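Alkaline phosphatase D (PDB 2YEQ) hydrolyses phosphate esters, acting as an alkaline phosphatase and phosphodiesterase with iron and calcium in its active site. Local coordinates at residues L270-V275 and H324-A329. Numbering follows the deposited sequence.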
loop_
_atom_site.group_PDB
_atom_site.type_symbol
_atom_site.label_atom_id
_atom_site.label_comp_id
_atom_site.label_asym_id
_atom_site.label_seq_id
_atom_site.Cartn_x
_atom_site.Cartn_y
_atom_site.Cartn_z
ATOM N N LEU A 270 -6.663 -20.934 4.235
ATOM C CA LEU A 270 -6.969 -20.463 2.905
ATOM C C LEU A 270 -5.787 -19.714 2.246
ATOM O O LEU A 270 -5.516 -19.893 1.048
ATOM C CB LEU A 270 -8.205 -19.559 2.953
ATOM C CG LEU A 270 -8.765 -18.984 1.653
ATOM C CD1 LEU A 270 -9.160 -20.074 0.669
ATOM C CD2 LEU A 270 -9.978 -18.044 1.949
ATOM N N ALA A 271 -5.142 -18.820 2.989
ATOM C CA ALA A 271 -4.120 -17.950 2.365
ATOM C C ALA A 271 -3.048 -17.567 3.375
ATOM O O ALA A 271 -3.368 -17.217 4.521
ATOM C CB ALA A 271 -4.755 -16.706 1.762
ATOM N N SER A 272 -1.794 -17.670 2.939
ATOM C CA SER A 272 -0.620 -17.256 3.705
ATOM C C SER A 272 -0.115 -15.947 3.082
ATOM O O SER A 272 0.167 -15.899 1.885
ATOM C CB SER A 272 0.444 -18.353 3.640
ATOM O OG SER A 272 1.695 -17.928 4.159
ATOM N N PHE A 273 -0.054 -14.882 3.886
ATOM C CA PHE A 273 0.255 -13.536 3.389
ATOM C C PHE A 273 1.645 -13.128 3.871
ATOM O O PHE A 273 1.894 -13.122 5.066
ATOM C CB PHE A 273 -0.755 -12.533 3.919
ATOM C CG PHE A 273 -2.102 -12.633 3.269
ATOM C CD1 PHE A 273 -2.355 -11.986 2.090
ATOM C CD2 PHE A 273 -3.115 -13.393 3.847
ATOM C CE1 PHE A 273 -3.595 -12.070 1.474
ATOM C CE2 PHE A 273 -4.369 -13.483 3.241
ATOM C CZ PHE A 273 -4.600 -12.824 2.045
ATOM N N ASN A 274 2.515 -12.830 2.926
ATOM C CA ASN A 274 3.854 -12.314 3.195
ATOM C C ASN A 274 3.847 -10.861 2.801
ATOM O O ASN A 274 3.826 -10.542 1.617
ATOM C CB ASN A 274 4.883 -13.085 2.366
ATOM C CG ASN A 274 4.844 -14.582 2.649
ATOM O OD1 ASN A 274 5.348 -15.050 3.671
ATOM N ND2 ASN A 274 4.141 -15.326 1.791
ATOM N N VAL A 275 3.838 -9.988 3.804
ATOM C CA VAL A 275 3.854 -8.551 3.592
ATOM C C VAL A 275 5.339 -8.099 3.548
ATOM O O VAL A 275 6.039 -8.194 4.545
ATOM C CB VAL A 275 3.087 -7.821 4.736
ATOM C CG1 VAL A 275 3.072 -6.350 4.502
ATOM C CG2 VAL A 275 1.619 -8.368 4.834
ATOM N N HIS A 324 -3.943 -22.840 0.934
ATOM C CA HIS A 324 -4.379 -22.911 -0.469
ATOM C C HIS A 324 -3.745 -21.868 -1.369
ATOM O O HIS A 324 -3.647 -22.085 -2.579
ATOM C CB HIS A 324 -5.902 -22.779 -0.590
ATOM C CG HIS A 324 -6.642 -23.969 -0.060
ATOM N ND1 HIS A 324 -6.622 -25.193 -0.690
ATOM C CD2 HIS A 324 -7.382 -24.134 1.063
ATOM C CE1 HIS A 324 -7.330 -26.060 0.016
ATOM N NE2 HIS A 324 -7.794 -25.446 1.089
ATOM N N TRP A 325 -3.343 -20.727 -0.794
ATOM C CA TRP A 325 -2.703 -19.655 -1.552
ATOM C C TRP A 325 -1.510 -19.062 -0.783
ATOM O O TRP A 325 -1.501 -19.019 0.454
ATOM C CB TRP A 325 -3.703 -18.546 -1.839
ATOM C CG TRP A 325 -4.881 -18.991 -2.661
ATOM C CD1 TRP A 325 -6.096 -19.399 -2.197
ATOM C CD2 TRP A 325 -4.933 -19.104 -4.070
ATOM N NE1 TRP A 325 -6.921 -19.745 -3.247
ATOM C CE2 TRP A 325 -6.229 -19.571 -4.411
ATOM C CE3 TRP A 325 -4.017 -18.853 -5.091
ATOM C CZ2 TRP A 325 -6.611 -19.797 -5.722
ATOM C CZ3 TRP A 325 -4.396 -19.057 -6.374
ATOM C CH2 TRP A 325 -5.690 -19.528 -6.693
ATOM N N ASN A 326 -0.508 -18.629 -1.532
ATOM C CA ASN A 326 0.680 -17.951 -0.973
ATOM C C ASN A 326 0.708 -16.593 -1.616
ATOM O O ASN A 326 0.661 -16.486 -2.833
ATOM C CB ASN A 326 1.939 -18.732 -1.315
ATOM C CG ASN A 326 2.055 -19.988 -0.532
ATOM O OD1 ASN A 326 2.138 -19.953 0.688
ATOM N ND2 ASN A 326 2.068 -21.134 -1.227
ATOM N N VAL A 327 0.690 -15.546 -0.799
ATOM C CA VAL A 327 0.488 -14.187 -1.313
ATOM C C VAL A 327 1.705 -13.332 -0.949
ATOM O O VAL A 327 2.200 -13.435 0.169
ATOM C CB VAL A 327 -0.791 -13.567 -0.732
ATOM C CG1 VAL A 327 -1.069 -12.152 -1.326
ATOM C CG2 VAL A 327 -2.004 -14.513 -0.995
ATOM N N LEU A 328 2.191 -12.575 -1.927
ATOM C CA LEU A 328 3.203 -11.541 -1.720
ATOM C C LEU A 328 2.525 -10.174 -1.812
ATOM O O LEU A 328 2.173 -9.716 -2.873
ATOM C CB LEU A 328 4.317 -11.636 -2.771
ATOM C CG LEU A 328 5.126 -12.924 -2.924
ATOM C CD1 LEU A 328 6.417 -12.640 -3.765
ATOM C CD2 LEU A 328 5.404 -13.518 -1.587
ATOM N N ALA A 329 2.300 -9.553 -0.674
ATOM C CA ALA A 329 1.709 -8.219 -0.639
ATOM C C ALA A 329 2.886 -7.257 -0.622
ATOM O O ALA A 329 3.564 -7.149 0.395
ATOM C CB ALA A 329 0.893 -8.054 0.614
HETATM O O HOH W 1 3.553 -18.178 2.362
#
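The Phe273 ring lies alongside Val327, both side chains pointing the same way; CD1 meets Val327 CB obliquely at 3.6 Å, and the ring also meets those of Phe265 and Phe147. Leu270 O sits at the edge of the Trp325 ring, near its plane and 3.3 Å from CD1, while Trp452 packs edge-to-face and Lys479 makes a cation-pi contact. Between these parallel strands, Asn274 grips Val327 O twice, from opposite faces of the carbonyl plane: backbone N at 2.8 Å and ND2 at 3.2 Å. Chi1 of Asn274 (-58°) sets CG beside its own backbone N; chi2 (-77°) then turns the amide, whose OD1 bonds Asn317 ND2. One water accepts from Asn274 ND2 (3.0 Å), donates to Asn326 OD1 (2.8 Å), which also bonds Ser321 OG, and bonds Ser272 OG, itself paired with His264 NE2. An alanine in place of Asn274 would probably leave Val327 O without its second donor, Asn317 ND2 without this acceptor and the water one bond short. The two faces thus differ chemically: Phe273 and Val327 join the apolar filling between the sheets of the metallophosphoesterase sandwich, whereas the buried amides and the water they share form a polar network beneath helix 308-320 of the beta-alpha-beta crossover.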